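2S Albumin protein (Dolichos, PDB 6IX1) is a seed albumin built as a hemopexin-type four-bladed beta-propeller, probably serving as a storage protein, its precise biochemical role being uncertain. Local coordinates at residues 54-59 against 75-80; 27-32 against 214-219; 128-133 against 141-146; 164-169 against 188-193. All coordinates share one frame; numbering follows the deposited sequence.

From the N terminus, the chain first lays down the end of strand 23-28 and the loop after it (27-32), whose partner, 214-219, follows 182 residues later; contact 2 thus closes a loop that encloses the other three. Within it the remaining contacts run in series without crossing. Contact 1 joins the loop before strand 64-67 to the end of strand 72-77 and the turn after it, contact 3 pairs the hairpin strands 129-134 and 137-142, and contact 4 packs the loop before strand 173-176 on strand 190-195. Each of these three stays local to one antiparallel sheet, whereas contact 2 ties the first sheet to the end of the chain. Contacts 2 and 4 touch and share one sulfate.

Contact 1 of 4, residues 54-59 against 75-80; sequences GTAFAE and VFSGSQ
The ring of F57 is the main probe that loop 54-59 sends into the second antiparallel sheet, where it meets the end of strand 72-77 and the type II' turn from S77 to Q80. Its CG stands anti to the carbonyl carbon, beside the backbone N (chi1 -47°). V75 CG2 lies over one face, 4.3 Å from the centroid of the F57 ring and 28° off its normal, a CH-pi contact; this methyl occupies the crowded position between the N and carbonyl carbon of V75. At the ring edge the turn backbone takes over, with F57 CE1 3.7 Å from Q80 O, an oxygen already bonded by S77 N. The Q80 chain, extended beyond CG, starts against the ring, F57 CZ to Q80 CB being 3.9 Å, and ends at A56, where OE1 lies 3.5 Å from A56 CB. One water accepts from A56 N at 3.1 Å and, weakly, from Q80 NE2. S77 OG, anti to its backbone N (chi1 -176°), is 3.1 Å from A56 O, but G61 O competes for the same proton and is the stronger partner. T55 O accepts from A58 N and E59 N, curling the loop that carries F57. The chemistry is chiefly apolar, a phenyl ring with a methyl over one face and peptide atoms along its edge, while the buried S77 hydroxyl has one proton and two carbonyls in reach.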
# COMPACT_ATOMS: atom_id res chain seq x y z
N GLY A 54 -18.08 7.19 8.58
CA GLY A 54 -18.49 8.53 8.20
C GLY A 54 -17.40 9.34 7.54
O GLY A 54 -17.65 10.51 7.33
N THR A 55 -16.24 8.78 7.23
CA THR A 55 -15.14 9.48 6.53
C THR A 55 -15.03 8.95 5.10
O THR A 55 -15.62 7.92 4.72
CB THR A 55 -13.81 9.31 7.25
OG1 THR A 55 -13.37 7.98 7.00
CG2 THR A 55 -13.85 9.63 8.73
N ALA A 56 -14.25 9.66 4.30
CA ALA A 56 -13.92 9.28 2.91
C ALA A 56 -13.27 7.89 2.91
O ALA A 56 -13.31 7.21 1.88
CB ALA A 56 -13.04 10.33 2.32
N PHE A 57 -12.56 7.60 3.99
CA PHE A 57 -11.81 6.33 4.08
C PHE A 57 -12.75 5.14 4.15
O PHE A 57 -12.37 4.04 3.72
CB PHE A 57 -10.82 6.35 5.23
CG PHE A 57 -10.03 7.63 5.22
CD1 PHE A 57 -9.04 7.81 4.30
CD2 PHE A 57 -10.33 8.63 6.12
CE1 PHE A 57 -8.37 9.01 4.23
CE2 PHE A 57 -9.69 9.85 6.00
CZ PHE A 57 -8.69 10.05 5.07
N ALA A 58 -13.95 5.34 4.68
CA ALA A 58 -14.96 4.28 4.69
C ALA A 58 -15.74 4.28 3.37
O ALA A 58 -16.02 3.22 2.78
CB ALA A 58 -15.92 4.47 5.85
N GLU A 59 -16.15 5.47 2.92
CA GLU A 59 -16.97 5.61 1.70
C GLU A 59 -16.44 6.84 0.97
O GLU A 59 -16.64 7.92 1.49
CB GLU A 59 -18.47 5.72 2.00
CG GLU A 59 -19.08 4.52 2.70
CD GLU A 59 -19.47 3.20 1.99
OE1 GLU A 59 -19.84 3.14 0.74
OE2 GLU A 59 -19.60 2.19 2.71
N VAL A 75 -3.53 6.25 5.76
CA VAL A 75 -4.51 5.88 4.74
C VAL A 75 -4.95 7.11 3.99
O VAL A 75 -4.81 8.24 4.51
CB VAL A 75 -5.69 5.18 5.43
CG1 VAL A 75 -5.27 3.89 6.09
CG2 VAL A 75 -6.44 6.01 6.47
N PHE A 76 -5.39 6.90 2.77
CA PHE A 76 -5.69 7.95 1.79
C PHE A 76 -7.02 7.65 1.12
O PHE A 76 -7.35 6.48 0.96
CB PHE A 76 -4.60 8.01 0.71
CG PHE A 76 -3.21 8.34 1.21
CD1 PHE A 76 -2.42 7.40 1.87
CD2 PHE A 76 -2.74 9.65 1.16
CE1 PHE A 76 -1.18 7.73 2.41
CE2 PHE A 76 -1.54 9.96 1.74
CZ PHE A 76 -0.74 9.02 2.35
N SER A 77 -7.71 8.68 0.68
CA SER A 77 -8.92 8.60 -0.14
C SER A 77 -8.97 9.91 -0.94
O SER A 77 -9.25 10.94 -0.35
CB SER A 77 -10.16 8.40 0.65
OG SER A 77 -11.28 8.24 -0.19
N GLY A 78 -8.66 9.83 -2.21
CA GLY A 78 -8.53 11.07 -3.01
C GLY A 78 -7.48 11.96 -2.40
O GLY A 78 -6.40 11.53 -2.11
N SER A 79 -7.82 13.22 -2.20
CA SER A 79 -6.85 14.18 -1.61
C SER A 79 -6.78 14.10 -0.09
O SER A 79 -6.02 14.86 0.44
CB SER A 79 -7.08 15.61 -2.05
OG SER A 79 -8.33 16.13 -1.58
N GLN A 80 -7.63 13.28 0.53
CA GLN A 80 -7.68 13.22 1.99
C GLN A 80 -6.74 12.13 2.49
O GLN A 80 -6.53 11.10 1.82
CB GLN A 80 -9.07 12.92 2.49
CG GLN A 80 -10.03 14.07 2.20
CD GLN A 80 -11.39 13.84 2.81
OE1 GLN A 80 -12.37 13.71 2.09
NE2 GLN A 80 -11.45 13.84 4.14
O HOH W 1 -12.97 12.27 5.44

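Contact 2 of 4, residues 27-32 against 214-219; sequences VYYTPG and DGWPCL. With SO4 (sulfate ion), chain D.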
# COMPACT_ATOMS: atom_id res chain seq x y z
N VAL A 27 -5.42 -10.98 5.45
CA VAL A 27 -4.93 -12.27 4.96
C VAL A 27 -3.65 -12.66 5.69
O VAL A 27 -2.77 -11.76 5.91
CB VAL A 27 -4.71 -12.13 3.42
CG1 VAL A 27 -4.01 -13.37 2.85
CG2 VAL A 27 -6.01 -11.89 2.65
N TYR A 28 -3.53 -13.94 5.99
CA TYR A 28 -2.32 -14.57 6.53
C TYR A 28 -1.61 -15.14 5.32
O TYR A 28 -2.08 -16.13 4.72
CB TYR A 28 -2.77 -15.65 7.52
CG TYR A 28 -1.71 -16.20 8.45
CD1 TYR A 28 -0.80 -15.38 9.05
CD2 TYR A 28 -1.84 -17.51 8.93
CE1 TYR A 28 0.01 -15.82 10.07
CE2 TYR A 28 -0.97 -17.97 9.89
CZ TYR A 28 -0.11 -17.12 10.53
OH TYR A 28 0.74 -17.63 11.51
N TYR A 29 -0.51 -14.53 4.92
CA TYR A 29 0.08 -14.79 3.57
C TYR A 29 1.35 -15.63 3.71
O TYR A 29 2.01 -15.66 4.73
CB TYR A 29 0.28 -13.52 2.74
CG TYR A 29 1.27 -12.57 3.28
CD1 TYR A 29 0.95 -11.67 4.27
CD2 TYR A 29 2.53 -12.53 2.68
CE1 TYR A 29 1.89 -10.77 4.71
CE2 TYR A 29 3.48 -11.68 3.19
CZ TYR A 29 3.17 -10.79 4.21
OH TYR A 29 4.19 -9.96 4.60
N THR A 30 1.69 -16.18 2.55
CA THR A 30 2.72 -17.23 2.49
C THR A 30 3.61 -16.92 1.29
O THR A 30 3.30 -17.26 0.16
CB THR A 30 2.12 -18.63 2.42
OG1 THR A 30 1.29 -18.76 1.24
CG2 THR A 30 1.35 -18.91 3.69
N PRO A 31 4.77 -16.24 1.46
CA PRO A 31 5.62 -15.96 0.30
C PRO A 31 5.99 -17.22 -0.46
O PRO A 31 6.35 -18.24 0.13
CB PRO A 31 6.87 -15.35 0.96
CG PRO A 31 6.30 -14.62 2.16
CD PRO A 31 5.23 -15.55 2.67
N GLY A 32 5.86 -17.14 -1.78
CA GLY A 32 6.35 -18.20 -2.66
C GLY A 32 5.41 -19.38 -2.80
O GLY A 32 5.81 -20.30 -3.47
N ASP A 214 -3.96 -16.08 -9.48
CA ASP A 214 -3.10 -17.26 -9.59
C ASP A 214 -2.16 -17.41 -8.40
O ASP A 214 -1.88 -18.52 -7.95
CB ASP A 214 -2.35 -17.24 -10.91
CG ASP A 214 -3.34 -17.39 -12.10
OD1 ASP A 214 -4.42 -17.94 -11.94
OD2 ASP A 214 -3.08 -16.92 -13.17
N GLY A 215 -1.65 -16.29 -7.91
CA GLY A 215 -0.71 -16.33 -6.76
C GLY A 215 -1.39 -16.29 -5.39
O GLY A 215 -0.84 -16.76 -4.42
N TRP A 216 -2.60 -15.74 -5.40
CA TRP A 216 -3.42 -15.50 -4.17
C TRP A 216 -4.81 -16.08 -4.34
O TRP A 216 -5.82 -15.39 -4.37
CB TRP A 216 -3.51 -13.99 -3.94
CG TRP A 216 -2.17 -13.38 -3.62
CD1 TRP A 216 -1.19 -13.02 -4.53
CD2 TRP A 216 -1.69 -12.94 -2.36
NE1 TRP A 216 -0.13 -12.47 -3.88
CE2 TRP A 216 -0.40 -12.38 -2.55
CE3 TRP A 216 -2.26 -12.87 -1.09
CZ2 TRP A 216 0.33 -11.83 -1.52
CZ3 TRP A 216 -1.52 -12.39 -0.06
CH2 TRP A 216 -0.25 -11.86 -0.26
N PRO A 217 -4.92 -17.41 -4.58
CA PRO A 217 -6.22 -17.97 -4.88
C PRO A 217 -7.28 -17.85 -3.78
O PRO A 217 -8.46 -17.99 -4.06
CB PRO A 217 -5.94 -19.41 -5.25
CG PRO A 217 -4.61 -19.70 -4.57
CD PRO A 217 -3.83 -18.39 -4.66
N CYS A 218 -6.85 -17.52 -2.58
CA CYS A 218 -7.82 -17.36 -1.48
C CYS A 218 -8.73 -16.16 -1.75
O CYS A 218 -9.75 -16.05 -1.08
CB CYS A 218 -7.18 -17.29 -0.08
SG CYS A 218 -6.30 -15.71 0.24
N LEU A 219 -8.35 -15.29 -2.69
CA LEU A 219 -9.14 -14.11 -3.05
C LEU A 219 -10.13 -14.37 -4.18
O LEU A 219 -10.82 -13.43 -4.52
CB LEU A 219 -8.22 -12.97 -3.41
CG LEU A 219 -7.24 -12.55 -2.30
CD1 LEU A 219 -6.40 -11.43 -2.84
CD2 LEU A 219 -7.93 -12.19 -0.98
S SO4 D . 4.07 -14.95 -3.98
O1 SO4 D . 4.06 -16.36 -4.17
O2 SO4 D . 4.81 -14.71 -2.78
O3 SO4 D . 2.80 -14.47 -3.81
O4 SO4 D . 4.67 -14.23 -5.07
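Where the propeller ring closes, the indole of W216, just past the C-terminal helix 212-215, reaches across to V27 and Y29 of segment 27-32. Its CG is anti to the carbonyl carbon, and the six-membered ring leads. Y29 CB abuts the far end of the indole, 3.5 Å from W216 CH2. The two aromatic side chains then run side by side in the same direction, obliquely, with centroids 6.0 Å apart and planes at 32°. V27 fits into the angle between W216 and the 3-10 segment 217-219: its CG1 meets the indole edge in plane, 4.0 Å from W216 CZ3, and also approaches C218 SG. The other methyl, V27 CG2, bears on L219 CD2 at 4.1 Å. Around the indole, F18, Y184 and Y191 each set their rings edge-to-face, while Y29 OH finds its partner in H178 ND1. At the other end, G32 N donates to O2 of a sulfate, probably from the crystallisation liquor, at 2.8 Å along a nearly straight bond (171°). That polar bond is peripheral and made to a probably adventitious ion; methyls, sulfur and aromatic carbon make up the direct contact, so cohesion here rests on apolar shape.

Contact 3 of 4, residues 128-133 against 141-146; sequences KEVYLF and IAYDSK. With SO4 (sulfate ion), chain E.
The antiparallel beta hairpin of strands 129-134 and 137-142, within the hemopexin family region, is sealed here at its open end. V130 and I141 form a hydrogen-bonded pair: V130 N donates to I141 O at 2.8 Å, and I141 N returns a bond to V130 O, both donors lying in the carbonyl planes. E129 and A142 make the next, non-hydrogen-bonded pair, with their side chains on the other face from V130 and I141. A third bond, Y143 N to K128 O at 3.0 Å, comes from 29° above the carbonyl plane, as the chain leaves the strand. On the V130 face, I141 CG2 touches L132 CD1 at 3.9 Å. Y143 CG takes the crowded position between N and carbonyl carbon (chi1 68°), which lays the ring under K128: K128 CB is 4.0 Å from the Y143 ring centroid, 25° off its normal, and V130 CG2 meets the ring edge at CD2. The bent lysine chain then runs past the hydroxyl, which bonds to E69 OE1. An alanine at Y143 would remove ring and hydroxyl, and would probably loosen the K128 chain and lose the link to E69. K128 NZ remains 4.2 Å from D144 OD2, beyond a salt bridge, so any attraction between the charges is probably weak, while backbone bonds and apolar packing hold the hairpin.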
# COMPACT_ATOMS: atom_id res chain seq x y z
N LYS A 128 13.18 5.34 7.95
CA LYS A 128 11.73 5.56 8.04
C LYS A 128 11.13 5.91 6.66
O LYS A 128 10.12 6.54 6.62
CB LYS A 128 11.37 6.54 9.13
CG LYS A 128 11.92 6.04 10.46
CD LYS A 128 11.13 6.14 11.68
CE LYS A 128 11.70 5.24 12.77
NZ LYS A 128 13.17 5.39 12.95
N GLU A 129 11.78 5.45 5.59
CA GLU A 129 11.30 5.81 4.28
C GLU A 129 10.13 4.94 3.81
O GLU A 129 9.99 3.77 4.17
CB GLU A 129 12.38 5.74 3.24
CG GLU A 129 13.38 6.88 3.43
CD GLU A 129 14.53 6.89 2.45
OE1 GLU A 129 14.33 6.29 1.36
OE2 GLU A 129 15.57 7.45 2.81
N VAL A 130 9.31 5.58 3.01
CA VAL A 130 8.13 5.03 2.35
C VAL A 130 8.17 5.45 0.90
O VAL A 130 8.34 6.66 0.59
CB VAL A 130 6.86 5.55 3.00
CG1 VAL A 130 5.65 5.07 2.27
CG2 VAL A 130 6.80 5.18 4.47
N TYR A 131 8.04 4.51 -0.02
CA TYR A 131 7.91 4.76 -1.46
C TYR A 131 6.51 5.23 -1.74
O TYR A 131 5.55 4.64 -1.28
CB TYR A 131 8.20 3.53 -2.29
CG TYR A 131 9.64 3.12 -2.19
CD1 TYR A 131 10.60 3.60 -3.05
CD2 TYR A 131 10.08 2.14 -1.31
CE1 TYR A 131 11.93 3.29 -2.97
CE2 TYR A 131 11.42 1.81 -1.25
CZ TYR A 131 12.36 2.35 -2.08
OH TYR A 131 13.62 1.90 -2.06
N LEU A 132 6.37 6.31 -2.51
CA LEU A 132 5.12 6.91 -2.98
C LEU A 132 5.08 6.86 -4.53
O LEU A 132 6.06 7.29 -5.14
CB LEU A 132 4.97 8.36 -2.49
CG LEU A 132 5.10 8.60 -0.99
CD1 LEU A 132 4.93 10.05 -0.76
CD2 LEU A 132 4.08 7.87 -0.13
N PHE A 133 3.95 6.42 -5.09
CA PHE A 133 3.83 6.26 -6.53
C PHE A 133 2.63 7.06 -7.00
O PHE A 133 1.57 7.02 -6.36
CB PHE A 133 3.59 4.80 -6.90
CG PHE A 133 4.76 3.94 -6.52
CD1 PHE A 133 5.84 3.85 -7.38
CD2 PHE A 133 4.84 3.25 -5.28
CE1 PHE A 133 6.98 3.12 -7.04
CE2 PHE A 133 5.96 2.52 -4.97
CZ PHE A 133 7.00 2.40 -5.86
N ILE A 141 9.25 9.39 1.02
CA ILE A 141 9.09 10.25 2.19
C ILE A 141 9.64 9.52 3.41
O ILE A 141 9.39 8.34 3.55
CB ILE A 141 7.66 10.76 2.30
CG1 ILE A 141 7.54 11.94 3.25
CG2 ILE A 141 6.74 9.62 2.64
CD1 ILE A 141 6.43 12.85 2.90
N ALA A 142 10.28 10.26 4.29
CA ALA A 142 10.61 9.74 5.64
C ALA A 142 9.43 10.13 6.50
O ALA A 142 9.12 11.30 6.67
CB ALA A 142 11.90 10.37 6.13
N TYR A 143 8.67 9.16 7.02
CA TYR A 143 7.35 9.46 7.64
C TYR A 143 7.51 10.26 8.93
O TYR A 143 6.60 10.89 9.32
CB TYR A 143 6.47 8.23 7.81
CG TYR A 143 6.96 7.22 8.82
CD1 TYR A 143 6.86 7.43 10.19
CD2 TYR A 143 7.58 6.06 8.41
CE1 TYR A 143 7.35 6.54 11.11
CE2 TYR A 143 8.04 5.14 9.29
CZ TYR A 143 7.94 5.37 10.66
OH TYR A 143 8.42 4.48 11.55
N ASP A 144 8.66 10.08 9.61
CA ASP A 144 8.80 10.68 10.95
C ASP A 144 9.20 12.12 10.87
O ASP A 144 8.66 12.91 11.57
CB ASP A 144 9.79 9.88 11.78
CG ASP A 144 11.20 9.69 11.26
OD1 ASP A 144 11.41 9.92 10.04
OD2 ASP A 144 12.04 9.31 12.07
N SER A 145 10.10 12.47 9.99
CA SER A 145 10.46 13.89 9.75
C SER A 145 9.57 14.53 8.71
O SER A 145 9.56 15.78 8.65
CB SER A 145 11.84 14.00 9.20
OG SER A 145 11.95 13.31 7.95
N LYS A 146 8.80 13.75 7.98
CA LYS A 146 7.99 14.23 6.84
C LYS A 146 8.81 14.90 5.75
O LYS A 146 8.24 15.66 4.98
CB LYS A 146 6.77 15.02 7.32
CG LYS A 146 5.80 14.23 8.21
CD LYS A 146 4.68 15.12 8.63
CE LYS A 146 3.57 14.33 9.32
NZ LYS A 146 2.49 15.25 9.67
S SO4 E . 15.42 3.99 -4.20
O1 SO4 E . 15.43 4.13 -2.69
O2 SO4 E . 14.96 2.60 -4.20
O3 SO4 E . 16.75 4.15 -4.50
O4 SO4 E . 14.55 4.99 -4.67

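Contact 4 of 4, residues 164-169 against 188-193; sequences GTIFES and GAQYVR. With SO4 (sulfate ion), chain D.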
# COMPACT_ATOMS: atom_id res chain seq x y z
N GLY A 164 9.71 -2.53 -19.30
CA GLY A 164 9.09 -3.50 -20.16
C GLY A 164 7.94 -4.22 -19.53
O GLY A 164 7.48 -5.26 -20.04
N THR A 165 7.56 -3.86 -18.30
CA THR A 165 6.41 -4.40 -17.58
C THR A 165 5.40 -3.28 -17.43
O THR A 165 5.81 -2.10 -17.42
CB THR A 165 6.73 -5.01 -16.22
OG1 THR A 165 6.89 -3.97 -15.23
CG2 THR A 165 7.92 -5.95 -16.28
N ILE A 166 4.16 -3.62 -17.08
CA ILE A 166 3.14 -2.54 -16.94
C ILE A 166 3.44 -1.70 -15.70
O ILE A 166 3.00 -0.48 -15.65
CB ILE A 166 1.73 -3.08 -16.89
CG1 ILE A 166 0.69 -1.97 -17.05
CG2 ILE A 166 1.56 -3.94 -15.68
CD1 ILE A 166 0.76 -1.15 -18.38
N PHE A 167 4.24 -2.21 -14.78
CA PHE A 167 4.50 -1.43 -13.57
C PHE A 167 5.28 -0.16 -13.92
O PHE A 167 5.37 0.72 -13.07
CB PHE A 167 5.19 -2.27 -12.53
CG PHE A 167 4.39 -3.49 -12.16
CD1 PHE A 167 3.38 -3.36 -11.22
CD2 PHE A 167 4.60 -4.72 -12.74
CE1 PHE A 167 2.60 -4.46 -10.90
CE2 PHE A 167 3.79 -5.80 -12.40
CZ PHE A 167 2.76 -5.62 -11.55
N GLU A 168 5.98 -0.14 -15.05
CA GLU A 168 6.75 1.05 -15.44
C GLU A 168 5.84 2.30 -15.53
O GLU A 168 6.39 3.40 -15.30
CB GLU A 168 7.53 0.77 -16.74
CG GLU A 168 6.69 0.78 -17.92
CD GLU A 168 7.29 0.31 -19.22
OE1 GLU A 168 8.52 0.01 -19.25
OE2 GLU A 168 6.43 0.09 -20.17
N SER A 169 4.55 2.12 -15.81
CA SER A 169 3.60 3.23 -16.04
C SER A 169 2.76 3.55 -14.81
O SER A 169 2.00 4.49 -14.85
CB SER A 169 2.71 2.84 -17.19
OG SER A 169 1.77 1.81 -16.84
N GLY A 188 -3.88 -3.43 -11.76
CA GLY A 188 -5.08 -4.10 -12.25
C GLY A 188 -5.19 -5.51 -11.75
O GLY A 188 -5.06 -5.72 -10.54
N ALA A 189 -5.27 -6.43 -12.70
CA ALA A 189 -5.47 -7.87 -12.43
C ALA A 189 -4.19 -8.61 -12.02
O ALA A 189 -4.27 -9.79 -11.62
CB ALA A 189 -6.03 -8.47 -13.70
N GLN A 190 -3.05 -7.95 -12.08
CA GLN A 190 -1.72 -8.61 -12.05
C GLN A 190 -0.92 -8.10 -10.85
O GLN A 190 -1.18 -7.04 -10.26
CB GLN A 190 -0.87 -8.25 -13.30
CG GLN A 190 -1.28 -8.79 -14.64
CD GLN A 190 -0.39 -8.19 -15.70
OE1 GLN A 190 -0.06 -6.97 -15.70
NE2 GLN A 190 -0.07 -9.07 -16.60
N TYR A 191 0.07 -8.88 -10.53
CA TYR A 191 1.04 -8.50 -9.51
C TYR A 191 2.42 -9.05 -9.80
O TYR A 191 2.59 -9.94 -10.63
CB TYR A 191 0.63 -8.95 -8.10
CG TYR A 191 0.94 -10.37 -7.68
CD1 TYR A 191 0.36 -11.44 -8.31
CD2 TYR A 191 1.94 -10.61 -6.78
CE1 TYR A 191 0.65 -12.74 -7.93
CE2 TYR A 191 2.25 -11.88 -6.34
CZ TYR A 191 1.57 -12.93 -6.93
OH TYR A 191 1.73 -14.24 -6.55
N VAL A 192 3.38 -8.54 -9.09
CA VAL A 192 4.73 -9.10 -9.05
C VAL A 192 5.34 -8.91 -7.67
O VAL A 192 4.96 -8.00 -6.96
CB VAL A 192 5.62 -8.45 -10.13
CG1 VAL A 192 5.96 -7.00 -9.80
CG2 VAL A 192 6.84 -9.28 -10.44
N ARG A 193 6.25 -9.83 -7.37
CA ARG A 193 7.00 -9.76 -6.14
C ARG A 193 8.40 -9.32 -6.52
O ARG A 193 8.99 -9.87 -7.44
CB ARG A 193 7.01 -11.09 -5.42
CG ARG A 193 7.83 -11.10 -4.14
CD ARG A 193 7.57 -12.26 -3.26
NE ARG A 193 7.79 -13.52 -3.95
CZ ARG A 193 8.33 -14.65 -3.43
NH1 ARG A 193 8.95 -14.63 -2.26
NH2 ARG A 193 8.25 -15.79 -4.11
S SO4 D . 4.07 -14.95 -3.98
O1 SO4 D . 4.06 -16.36 -4.17
O2 SO4 D . 4.81 -14.71 -2.78
O3 SO4 D . 2.80 -14.47 -3.81
O4 SO4 D . 4.67 -14.23 -5.07
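F167 lays its ring between two methyls: I166 CG2 stands over one face, near the rim, and V192 CG1 over the opposite face, 4.0 Å from the F167 centroid and 24° off the ring normal. The site belongs to the fourth antiparallel sheet of the hemopexin-type propeller, where the loop before strand 173-176 packs on strand 190-195. An ST turn starts the loop's 3-10 segment, F167 N donating to T165 OG1 at 3.2 Å, and G164 N reaches E168 OE1 at 2.8 Å along a fairly straight bond (163°). These two bonds brace the turn that carries F167. Towards the loop, V192 CG1 is closest to F167 CE2, at 3.6 Å, and Q190 OE1 comes to 3.4 Å from I166 CG2, their chains crossing at about a right angle. On the other side of the strand Y191 and R193 reach a sulfate. R193 turns a guanidinium face to its O2, with NE 3.4 Å from O4, and NH1 forms a salt bridge to E182. A leucine at R193 would remove the guanidinium and its salt bridge to E182, and would probably leave the sulfate less well held. Beside it, Y191 OH donates to sulfate O3 at 3.0 Å.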